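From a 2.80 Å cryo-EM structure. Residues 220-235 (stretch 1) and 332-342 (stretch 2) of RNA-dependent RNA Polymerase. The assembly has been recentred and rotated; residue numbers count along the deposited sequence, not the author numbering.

Stretch 1 220-235: GILTHVESIVAMNHFL
Stretch 2, residues 332-342: YAACRAMTNDG

Two helices of the polymerase, 224-235 and 332-339, run in broadly the same direction, their axes 9.2 Å apart at closest approach and crossing at -37°. No hydrogen bond links the stretches; the contact is van der Waals packing that buries 546 Å², both sides summed. CA atoms set the register: Ile-221 lies 5.7 Å from Ala-334, and Ala-230 lies 4.8 Å from Met-338. Gly-220 closes a preceding helix in a Schellman motif (phi/psi 83/7), a conformation in which a CB would jam against the preceding carbonyl. The CA-to-CB bond of Ile-221 (-84/-47; chi1 m, chi2 t) points toward stretch 2, and CG2 lies 4.0 Å from Ala-333 CB and 4.1 Å from Ala-337 CB. Leu-222 is extended (-107/141; m, t); its CA-to-CB bond points sideways, but its end comes nearer, with CD1 3.8 Å from Ala-337 CB and CD2 4.1 Å from Ala-334 CB and 3.8 Å from Met-338 CE. These branched side chains thus meet the methyls of Ala-333, Ala-334 and Ala-337, and Ile-221 CG2 also lies 3.4 Å from the backbone oxygen Ala-333 O.

Thr-223 (-89/-171; chi1 p) is the N-cap. Its OG1 accepts a weak bond from Glu-226 N (3.5 Å), while Thr-223 N donates to Glu-226 OE1 (3.2 Å), tying the first turn together. From His-224 onward the backbone is helical. Ser-227 (chi1 p), whose CA-to-CB bond points away from stretch 2, makes a very short 2.4 Å bond from OG to His-224 O.

Met-338 has the largest area covered by the other stretch, 124 Å². Its m, t, t side chain starts sideways and extends along stretch 1: CE lies 3.6 Å from Glu-226 O and 3.8 Å from Glu-226 CB, SD lies 4.1 Å from Val-229 CG1 (Val-229 chi1 t), and CG lies 3.9 Å from Ala-230 CB. The short Ala-230 side chain thus meets the methionine near its base, at the close CA pair.

His-233 (chi1 t, chi2 65°) brings CD2 to 3.7 Å from Met-338 O, which sits at the ring edge. Phe-234 (chi1 m, chi2 -59°) reaches the end of helix 332-339: CZ is 3.3 Å from Met-338 O and 3.5 Å from Asn-340 O. The latter oxygen lies at the ring edge, where slightly positive ring hydrogens suit a carbonyl; Asp-341 OD1 lies over one face, 4.4 Å from Phe-234 CZ. Asn-340 leaves helical geometry (-91/147; chi1 t), and its OD1 accepts weak bonds from Asp-341 N (2.6 Å) and Gly-342 N (3.3 Å).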

# COMPACT_ATOMS: atom_id res chain seq x y z
N GLY A 220 27.23 21.36 4.90
CA GLY A 220 27.19 22.69 5.46
C GLY A 220 26.16 22.88 6.54
O GLY A 220 25.95 24.02 6.99
N ILE A 221 25.50 21.81 6.97
CA ILE A 221 24.48 21.91 8.01
C ILE A 221 25.11 21.89 9.39
O ILE A 221 24.79 22.72 10.25
CB ILE A 221 23.46 20.77 7.83
CG1 ILE A 221 22.73 20.95 6.50
CG2 ILE A 221 22.49 20.72 8.99
CD1 ILE A 221 21.95 19.75 6.08
N LEU A 222 26.03 20.97 9.63
CA LEU A 222 26.73 20.88 10.90
C LEU A 222 28.17 21.35 10.74
O LEU A 222 28.81 21.07 9.72
CB LEU A 222 26.73 19.46 11.45
CG LEU A 222 25.40 18.87 11.91
CD1 LEU A 222 25.61 17.44 12.32
CD2 LEU A 222 24.84 19.67 13.06
N THR A 223 28.66 22.07 11.73
CA THR A 223 30.07 22.38 11.83
C THR A 223 30.76 21.26 12.60
O THR A 223 30.16 20.22 12.88
CB THR A 223 30.27 23.75 12.47
OG1 THR A 223 29.78 23.74 13.81
CG2 THR A 223 29.51 24.80 11.69
N HIS A 224 32.03 21.44 12.95
CA HIS A 224 32.74 20.37 13.66
C HIS A 224 32.34 20.32 15.13
O HIS A 224 32.19 19.22 15.69
CB HIS A 224 34.25 20.55 13.50
CG HIS A 224 34.73 20.35 12.10
ND1 HIS A 224 34.83 19.10 11.53
CD2 HIS A 224 35.12 21.23 11.16
CE1 HIS A 224 35.28 19.22 10.29
NE2 HIS A 224 35.46 20.51 10.04
N VAL A 225 32.11 21.47 15.74
CA VAL A 225 31.68 21.50 17.13
C VAL A 225 30.25 21.00 17.24
O VAL A 225 29.87 20.30 18.20
CB VAL A 225 31.82 22.92 17.70
CG1 VAL A 225 31.84 22.88 19.20
CG2 VAL A 225 33.03 23.61 17.13
N GLU A 226 29.42 21.32 16.25
CA GLU A 226 28.07 20.79 16.20
C GLU A 226 28.07 19.29 15.92
O GLU A 226 27.17 18.58 16.38
CB GLU A 226 27.27 21.53 15.14
CG GLU A 226 26.92 22.95 15.54
CD GLU A 226 26.17 23.68 14.46
OE1 GLU A 226 26.11 23.17 13.33
OE2 GLU A 226 25.62 24.76 14.75
N SER A 227 29.09 18.78 15.22
CA SER A 227 29.22 17.34 15.07
C SER A 227 29.59 16.67 16.39
O SER A 227 29.16 15.54 16.65
CB SER A 227 30.26 17.00 14.01
OG SER A 227 31.56 17.32 14.45
N ILE A 228 30.38 17.36 17.22
CA ILE A 228 30.65 16.87 18.57
C ILE A 228 29.35 16.76 19.37
O ILE A 228 29.09 15.74 20.01
CB ILE A 228 31.66 17.77 19.29
CG1 ILE A 228 32.98 17.77 18.56
CG2 ILE A 228 31.88 17.32 20.71
CD1 ILE A 228 33.89 18.79 19.09
N VAL A 229 28.53 17.81 19.32
CA VAL A 229 27.26 17.83 20.04
C VAL A 229 26.33 16.72 19.55
O VAL A 229 25.70 16.01 20.35
CB VAL A 229 26.60 19.22 19.91
CG1 VAL A 229 25.24 19.24 20.58
CG2 VAL A 229 27.49 20.29 20.49
N ALA A 230 26.29 16.51 18.23
CA ALA A 230 25.46 15.46 17.64
C ALA A 230 25.91 14.07 18.07
O ALA A 230 25.08 13.26 18.51
CB ALA A 230 25.49 15.59 16.12
N MET A 231 27.21 13.78 17.98
CA MET A 231 27.71 12.45 18.34
C MET A 231 27.58 12.18 19.84
O MET A 231 27.30 11.04 20.23
CB MET A 231 29.16 12.30 17.89
CG MET A 231 29.34 12.21 16.39
SD MET A 231 28.43 10.84 15.67
CE MET A 231 29.29 9.44 16.38
N ASN A 232 27.75 13.21 20.67
CA ASN A 232 27.54 13.03 22.11
C ASN A 232 26.08 12.71 22.41
O ASN A 232 25.79 11.86 23.25
CB ASN A 232 27.95 14.28 22.88
CG ASN A 232 29.43 14.53 22.84
OD1 ASN A 232 30.23 13.60 22.81
ND2 ASN A 232 29.81 15.80 22.90
N HIS A 233 25.15 13.36 21.69
CA HIS A 233 23.74 13.06 21.90
C HIS A 233 23.37 11.66 21.41
O HIS A 233 22.55 10.98 22.03
CB HIS A 233 22.87 14.13 21.23
CG HIS A 233 21.40 13.92 21.41
ND1 HIS A 233 20.79 13.99 22.65
CD2 HIS A 233 20.42 13.67 20.52
CE1 HIS A 233 19.49 13.77 22.51
NE2 HIS A 233 19.24 13.58 21.22
N PHE A 234 23.97 11.21 20.31
CA PHE A 234 23.65 9.87 19.83
C PHE A 234 24.18 8.79 20.77
O PHE A 234 23.50 7.79 21.02
CB PHE A 234 24.17 9.62 18.41
CG PHE A 234 23.45 10.38 17.34
CD1 PHE A 234 22.09 10.22 17.15
CD2 PHE A 234 24.15 11.15 16.43
CE1 PHE A 234 21.43 10.89 16.14
CE2 PHE A 234 23.50 11.83 15.41
CZ PHE A 234 22.14 11.69 15.27
N LEU A 235 25.38 8.99 21.32
CA LEU A 235 25.89 8.03 22.30
C LEU A 235 25.10 8.08 23.61
O LEU A 235 24.92 7.03 24.26
CB LEU A 235 27.37 8.29 22.54
CG LEU A 235 28.20 8.01 21.28
CD1 LEU A 235 29.63 8.46 21.46
CD2 LEU A 235 28.14 6.54 20.91
N TYR A 332 17.49 25.02 12.98
CA TYR A 332 16.52 23.94 12.85
C TYR A 332 17.06 22.80 12.00
O TYR A 332 16.87 21.64 12.34
CB TYR A 332 15.22 24.47 12.25
CG TYR A 332 14.14 23.42 12.18
CD1 TYR A 332 13.49 22.99 13.32
CD2 TYR A 332 13.79 22.84 10.97
CE1 TYR A 332 12.51 22.03 13.26
CE2 TYR A 332 12.81 21.87 10.90
CZ TYR A 332 12.17 21.48 12.04
OH TYR A 332 11.19 20.52 11.97
N ALA A 333 17.76 23.12 10.90
CA ALA A 333 18.40 22.08 10.11
C ALA A 333 19.50 21.37 10.90
O ALA A 333 19.68 20.16 10.75
CB ALA A 333 18.97 22.66 8.82
N ALA A 334 20.21 22.12 11.75
CA ALA A 334 21.20 21.49 12.63
C ALA A 334 20.55 20.52 13.61
O ALA A 334 21.05 19.41 13.80
CB ALA A 334 21.99 22.56 13.38
N CYS A 335 19.42 20.89 14.20
CA CYS A 335 18.74 19.96 15.11
C CYS A 335 18.10 18.79 14.38
O CYS A 335 17.94 17.71 14.97
CB CYS A 335 17.71 20.70 15.95
SG CYS A 335 18.45 21.81 17.15
N ARG A 336 17.72 18.96 13.11
CA ARG A 336 17.29 17.82 12.30
C ARG A 336 18.44 16.85 12.09
O ARG A 336 18.25 15.63 12.10
CB ARG A 336 16.73 18.28 10.95
CG ARG A 336 15.45 19.07 11.02
CD ARG A 336 14.39 18.22 11.62
NE ARG A 336 13.99 17.11 10.76
CZ ARG A 336 12.86 17.09 10.07
NH1 ARG A 336 11.99 18.07 10.20
NH2 ARG A 336 12.57 16.05 9.31
N ALA A 337 19.65 17.38 11.88
CA ALA A 337 20.82 16.51 11.77
C ALA A 337 21.19 15.90 13.12
O ALA A 337 21.80 14.83 13.16
CB ALA A 337 22.00 17.29 11.20
N MET A 338 20.85 16.56 14.22
CA MET A 338 21.22 16.06 15.54
C MET A 338 20.26 15.02 16.07
O MET A 338 20.65 14.20 16.90
CB MET A 338 21.33 17.20 16.54
CG MET A 338 22.54 18.08 16.33
SD MET A 338 22.62 19.49 17.44
CE MET A 338 24.05 20.31 16.76
N THR A 339 19.00 15.03 15.65
CA THR A 339 18.04 14.06 16.16
C THR A 339 17.77 12.90 15.21
O THR A 339 17.48 11.80 15.67
CB THR A 339 16.72 14.75 16.51
OG1 THR A 339 16.26 15.51 15.39
CG2 THR A 339 16.88 15.66 17.71
N ASN A 340 17.82 13.12 13.90
CA ASN A 340 17.63 12.04 12.95
C ASN A 340 18.97 11.41 12.60
O ASN A 340 20.00 12.08 12.55
CB ASN A 340 16.93 12.54 11.68
CG ASN A 340 16.44 11.40 10.78
OD1 ASN A 340 16.60 10.22 11.10
ND2 ASN A 340 15.85 11.76 9.65
N ASP A 341 18.93 10.11 12.35
CA ASP A 341 20.13 9.30 12.20
C ASP A 341 20.42 8.92 10.75
O ASP A 341 21.57 8.65 10.42
CB ASP A 341 19.98 8.01 13.00
CG ASP A 341 21.28 7.33 13.29
OD1 ASP A 341 22.35 7.91 13.01
OD2 ASP A 341 21.24 6.19 13.80
N GLY A 342 19.41 8.88 9.90
CA GLY A 342 19.57 8.44 8.54
C GLY A 342 19.30 6.97 8.32
O GLY A 342 18.79 6.61 7.26